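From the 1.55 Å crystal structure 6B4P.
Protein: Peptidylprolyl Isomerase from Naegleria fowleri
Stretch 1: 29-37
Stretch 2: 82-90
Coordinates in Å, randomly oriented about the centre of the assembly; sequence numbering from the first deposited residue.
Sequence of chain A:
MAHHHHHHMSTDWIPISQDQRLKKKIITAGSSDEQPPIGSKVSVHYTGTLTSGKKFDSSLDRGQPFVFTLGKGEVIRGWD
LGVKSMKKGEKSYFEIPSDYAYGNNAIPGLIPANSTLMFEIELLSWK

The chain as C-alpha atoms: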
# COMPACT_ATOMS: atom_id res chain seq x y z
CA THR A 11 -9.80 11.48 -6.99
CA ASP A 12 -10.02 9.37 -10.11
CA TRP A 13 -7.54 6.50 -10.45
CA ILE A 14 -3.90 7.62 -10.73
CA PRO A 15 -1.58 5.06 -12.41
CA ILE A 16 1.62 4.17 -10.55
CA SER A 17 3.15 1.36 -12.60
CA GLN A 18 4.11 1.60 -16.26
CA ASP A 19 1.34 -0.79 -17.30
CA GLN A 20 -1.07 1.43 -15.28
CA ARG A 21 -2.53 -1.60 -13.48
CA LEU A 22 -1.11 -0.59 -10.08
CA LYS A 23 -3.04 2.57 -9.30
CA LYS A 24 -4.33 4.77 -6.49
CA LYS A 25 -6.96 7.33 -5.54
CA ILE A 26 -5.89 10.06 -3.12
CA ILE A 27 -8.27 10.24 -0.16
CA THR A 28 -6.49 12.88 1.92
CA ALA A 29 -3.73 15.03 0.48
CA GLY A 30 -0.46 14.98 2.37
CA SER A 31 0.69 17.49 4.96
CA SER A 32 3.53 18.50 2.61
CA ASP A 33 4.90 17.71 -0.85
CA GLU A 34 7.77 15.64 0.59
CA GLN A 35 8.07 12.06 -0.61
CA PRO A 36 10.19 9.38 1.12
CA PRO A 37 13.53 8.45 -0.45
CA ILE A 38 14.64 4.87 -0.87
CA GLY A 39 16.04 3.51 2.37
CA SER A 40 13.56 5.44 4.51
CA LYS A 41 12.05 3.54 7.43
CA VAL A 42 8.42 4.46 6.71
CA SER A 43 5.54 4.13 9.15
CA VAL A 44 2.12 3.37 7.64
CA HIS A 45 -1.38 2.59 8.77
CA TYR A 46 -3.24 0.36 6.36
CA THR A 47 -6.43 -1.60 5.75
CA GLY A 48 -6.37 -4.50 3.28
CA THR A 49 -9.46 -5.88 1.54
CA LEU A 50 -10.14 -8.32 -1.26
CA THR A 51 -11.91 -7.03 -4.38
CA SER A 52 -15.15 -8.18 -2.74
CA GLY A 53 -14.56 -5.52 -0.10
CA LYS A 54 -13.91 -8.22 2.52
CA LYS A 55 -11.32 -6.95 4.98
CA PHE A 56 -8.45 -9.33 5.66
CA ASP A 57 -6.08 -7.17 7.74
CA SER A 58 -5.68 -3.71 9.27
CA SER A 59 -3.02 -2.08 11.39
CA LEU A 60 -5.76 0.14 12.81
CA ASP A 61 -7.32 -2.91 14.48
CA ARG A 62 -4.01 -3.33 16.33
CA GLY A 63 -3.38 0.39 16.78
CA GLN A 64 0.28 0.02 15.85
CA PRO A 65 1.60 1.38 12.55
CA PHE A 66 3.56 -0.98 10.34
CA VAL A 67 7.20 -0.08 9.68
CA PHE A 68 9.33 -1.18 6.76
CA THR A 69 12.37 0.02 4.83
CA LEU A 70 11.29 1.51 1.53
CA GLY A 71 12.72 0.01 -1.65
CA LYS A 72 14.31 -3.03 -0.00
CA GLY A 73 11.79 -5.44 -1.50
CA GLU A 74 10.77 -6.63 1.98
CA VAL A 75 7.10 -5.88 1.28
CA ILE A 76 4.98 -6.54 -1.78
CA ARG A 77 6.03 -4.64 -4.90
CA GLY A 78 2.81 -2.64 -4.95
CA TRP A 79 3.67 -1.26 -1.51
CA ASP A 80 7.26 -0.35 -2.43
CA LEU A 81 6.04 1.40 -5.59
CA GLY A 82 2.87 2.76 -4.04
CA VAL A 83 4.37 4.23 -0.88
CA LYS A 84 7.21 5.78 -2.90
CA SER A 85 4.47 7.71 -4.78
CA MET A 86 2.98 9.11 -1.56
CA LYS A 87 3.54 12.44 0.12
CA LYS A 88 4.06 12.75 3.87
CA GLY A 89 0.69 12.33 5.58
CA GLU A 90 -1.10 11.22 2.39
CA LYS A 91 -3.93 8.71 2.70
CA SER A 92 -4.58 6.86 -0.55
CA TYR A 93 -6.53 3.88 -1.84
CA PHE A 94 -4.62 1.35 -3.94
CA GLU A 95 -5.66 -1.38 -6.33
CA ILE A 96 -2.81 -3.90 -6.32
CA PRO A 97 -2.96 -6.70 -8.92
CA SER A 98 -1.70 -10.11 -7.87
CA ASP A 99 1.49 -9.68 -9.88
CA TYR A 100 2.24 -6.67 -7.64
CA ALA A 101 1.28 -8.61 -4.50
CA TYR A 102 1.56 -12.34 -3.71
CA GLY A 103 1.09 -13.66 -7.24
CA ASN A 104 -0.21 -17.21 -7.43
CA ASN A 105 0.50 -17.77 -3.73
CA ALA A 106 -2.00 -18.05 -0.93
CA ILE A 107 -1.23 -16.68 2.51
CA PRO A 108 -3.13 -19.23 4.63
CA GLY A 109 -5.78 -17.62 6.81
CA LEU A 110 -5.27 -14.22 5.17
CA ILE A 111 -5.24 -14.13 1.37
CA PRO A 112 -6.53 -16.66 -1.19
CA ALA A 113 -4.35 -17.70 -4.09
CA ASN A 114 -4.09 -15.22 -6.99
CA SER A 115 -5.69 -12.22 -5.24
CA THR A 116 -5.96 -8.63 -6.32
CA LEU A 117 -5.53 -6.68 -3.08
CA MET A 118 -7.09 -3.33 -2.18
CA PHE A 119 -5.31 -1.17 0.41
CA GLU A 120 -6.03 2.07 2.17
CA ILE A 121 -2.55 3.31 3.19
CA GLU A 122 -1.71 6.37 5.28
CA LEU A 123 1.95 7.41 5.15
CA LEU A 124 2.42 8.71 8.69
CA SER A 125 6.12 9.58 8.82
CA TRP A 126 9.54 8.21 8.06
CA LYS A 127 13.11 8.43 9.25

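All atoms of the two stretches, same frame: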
# COMPACT_ATOMS: atom_id res chain seq x y z
N ALA A 29 -5.02 14.54 0.93
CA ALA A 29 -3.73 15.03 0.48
C ALA A 29 -2.76 15.12 1.65
O ALA A 29 -3.15 15.34 2.80
CB ALA A 29 -3.88 16.39 -0.19
N GLY A 30 -1.48 14.96 1.34
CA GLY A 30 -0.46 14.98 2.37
C GLY A 30 -0.31 16.32 3.07
O GLY A 30 -0.79 17.36 2.63
N SER A 31 0.40 16.27 4.20
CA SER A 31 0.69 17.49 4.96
C SER A 31 1.75 18.36 4.28
O SER A 31 1.84 19.55 4.57
CB SER A 31 1.15 17.13 6.37
OG SER A 31 2.27 16.26 6.33
N SER A 32 2.54 17.77 3.38
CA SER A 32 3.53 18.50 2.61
C SER A 32 3.69 17.80 1.26
O SER A 32 3.01 16.80 0.99
CB SER A 32 4.88 18.57 3.33
OG SER A 32 5.53 17.32 3.21
N ASP A 33 4.58 18.33 0.42
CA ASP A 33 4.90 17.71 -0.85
C ASP A 33 6.09 16.75 -0.77
O ASP A 33 6.53 16.23 -1.80
CB ASP A 33 5.19 18.78 -1.90
CG ASP A 33 3.96 19.59 -2.25
OD1 ASP A 33 2.85 19.01 -2.25
OD2 ASP A 33 4.10 20.80 -2.51
N GLU A 34 6.61 16.51 0.43
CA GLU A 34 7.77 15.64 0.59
C GLU A 34 7.39 14.19 0.33
O GLU A 34 6.35 13.71 0.80
CB GLU A 34 8.33 15.77 2.01
CG GLU A 34 8.85 17.15 2.39
CD GLU A 34 8.92 17.36 3.89
OE1 GLU A 34 10.03 17.65 4.41
OE2 GLU A 34 7.88 17.24 4.58
N GLN A 35 8.24 13.49 -0.41
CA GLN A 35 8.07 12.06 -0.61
C GLN A 35 9.28 11.31 -0.05
O GLN A 35 10.38 11.86 -0.01
CB GLN A 35 7.89 11.73 -2.10
CG GLN A 35 6.62 12.36 -2.68
CD GLN A 35 6.38 12.01 -4.13
OE1 GLN A 35 5.95 12.85 -4.92
NE2 GLN A 35 6.65 10.77 -4.50
N PRO A 36 9.10 10.07 0.42
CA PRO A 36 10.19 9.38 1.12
C PRO A 36 11.21 8.83 0.14
O PRO A 36 10.85 8.23 -0.88
CB PRO A 36 9.46 8.24 1.85
CG PRO A 36 8.28 7.94 0.96
CD PRO A 36 7.86 9.27 0.36
N PRO A 37 12.49 9.04 0.40
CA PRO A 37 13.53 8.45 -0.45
C PRO A 37 13.71 6.97 -0.16
O PRO A 37 13.29 6.45 0.87
CB PRO A 37 14.78 9.25 -0.09
CG PRO A 37 14.53 9.79 1.27
CD PRO A 37 13.04 9.99 1.39
N GLY A 82 3.97 1.89 -4.42
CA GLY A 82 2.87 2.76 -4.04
C GLY A 82 3.26 3.76 -2.97
O GLY A 82 2.93 4.94 -3.07
N VAL A 83 3.97 3.30 -1.94
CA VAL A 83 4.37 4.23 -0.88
C VAL A 83 5.40 5.23 -1.38
O VAL A 83 5.37 6.40 -0.99
CB VAL A 83 4.87 3.44 0.35
CG1 VAL A 83 5.37 4.38 1.43
CG2 VAL A 83 3.72 2.58 0.91
N LYS A 84 6.28 4.82 -2.30
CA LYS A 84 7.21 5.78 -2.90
C LYS A 84 6.47 6.94 -3.57
O LYS A 84 6.98 8.07 -3.59
CB LYS A 84 8.11 5.07 -3.91
N SER A 85 5.26 6.69 -4.10
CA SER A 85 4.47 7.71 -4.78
C SER A 85 3.77 8.66 -3.82
O SER A 85 3.20 9.66 -4.27
CB SER A 85 3.42 7.07 -5.69
OG SER A 85 2.26 6.67 -4.96
N MET A 86 3.79 8.37 -2.52
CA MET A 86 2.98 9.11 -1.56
C MET A 86 3.75 10.27 -0.95
O MET A 86 4.96 10.22 -0.77
CB MET A 86 2.50 8.18 -0.45
CG MET A 86 1.54 7.10 -0.95
SD MET A 86 1.05 5.98 0.36
CE MET A 86 -0.05 7.01 1.33
N LYS A 87 3.01 11.33 -0.65
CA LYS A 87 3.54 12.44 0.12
C LYS A 87 3.36 12.19 1.62
O LYS A 87 2.51 11.39 2.04
CB LYS A 87 2.84 13.74 -0.28
CG LYS A 87 3.07 14.13 -1.74
CD LYS A 87 2.24 15.34 -2.10
CE LYS A 87 2.39 15.72 -3.57
NZ LYS A 87 1.62 16.96 -3.89
N LYS A 88 4.17 12.87 2.42
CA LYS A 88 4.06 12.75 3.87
C LYS A 88 2.63 13.05 4.30
O LYS A 88 2.05 14.07 3.92
CB LYS A 88 5.03 13.71 4.55
CG LYS A 88 5.14 13.52 6.05
CD LYS A 88 6.21 14.43 6.66
CE LYS A 88 7.58 14.04 6.14
NZ LYS A 88 8.68 14.81 6.81
N GLY A 89 2.05 12.15 5.10
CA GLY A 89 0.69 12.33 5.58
C GLY A 89 -0.41 11.93 4.61
O GLY A 89 -1.59 11.92 5.01
N GLU A 90 -0.08 11.59 3.37
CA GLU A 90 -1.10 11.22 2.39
C GLU A 90 -1.84 9.96 2.83
O GLU A 90 -1.24 9.03 3.39
CB GLU A 90 -0.43 11.01 1.03
CG GLU A 90 -1.36 10.54 -0.09
CD GLU A 90 -0.61 10.44 -1.40
OE1 GLU A 90 0.17 11.37 -1.70
OE2 GLU A 90 -0.80 9.43 -2.10
O HOH W 1 -0.88 13.84 -1.21
O HOH W 2 11.17 14.65 5.77
O HOH W 3 9.63 8.84 -3.13

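An irregular loop segment (29-37) packs against the end of a helix and the turn that follows it (82-90), joined by backbone hydrogen bonds, two lysine salt bridges and a side-chain-to-backbone link. The two backbones come closest where the CA atoms of Gly30 and Glu90 lie 3.8 Å apart. Lys87 to Glu90 form a type II turn, closed by Glu90 N to Lys87 O (2.9 Å); Gly89 adopts the positive phi (82°) that favours glycine. Lys88 is bonded through both backbone polar atoms: its N donates to Glu34 O (2.8 Å), and its O accepts from Ser31 N (2.8 Å). Gly30 fits tightly here, its CA 3.1 Å from Lys88 O; an ideal CB would clash with that oxygen and with Lys87 CB. Lys87, fully extended beyond chi1, places NZ 2.9 Å from Asp33 OD1, while Lys88 NZ makes a weaker, longer bridge to Glu34 OE2 (3.4 Å). Ser32 OG donates to the same Glu34 OE2 (2.7 Å), helping to position the carboxylate. Gln35 NE2 donates to Lys84 O (2.9 Å). Beside it Pro36 CD packs 3.3 Å from Met86 O, a buried carbonyl without a hydrogen-bond partner. Water 3 donates to both Pro36 O (2.6 Å) and Lys84 O (2.8 Å); water 1 links Gly30 N (2.8 Å) to Glu90 OE1 (2.7 Å).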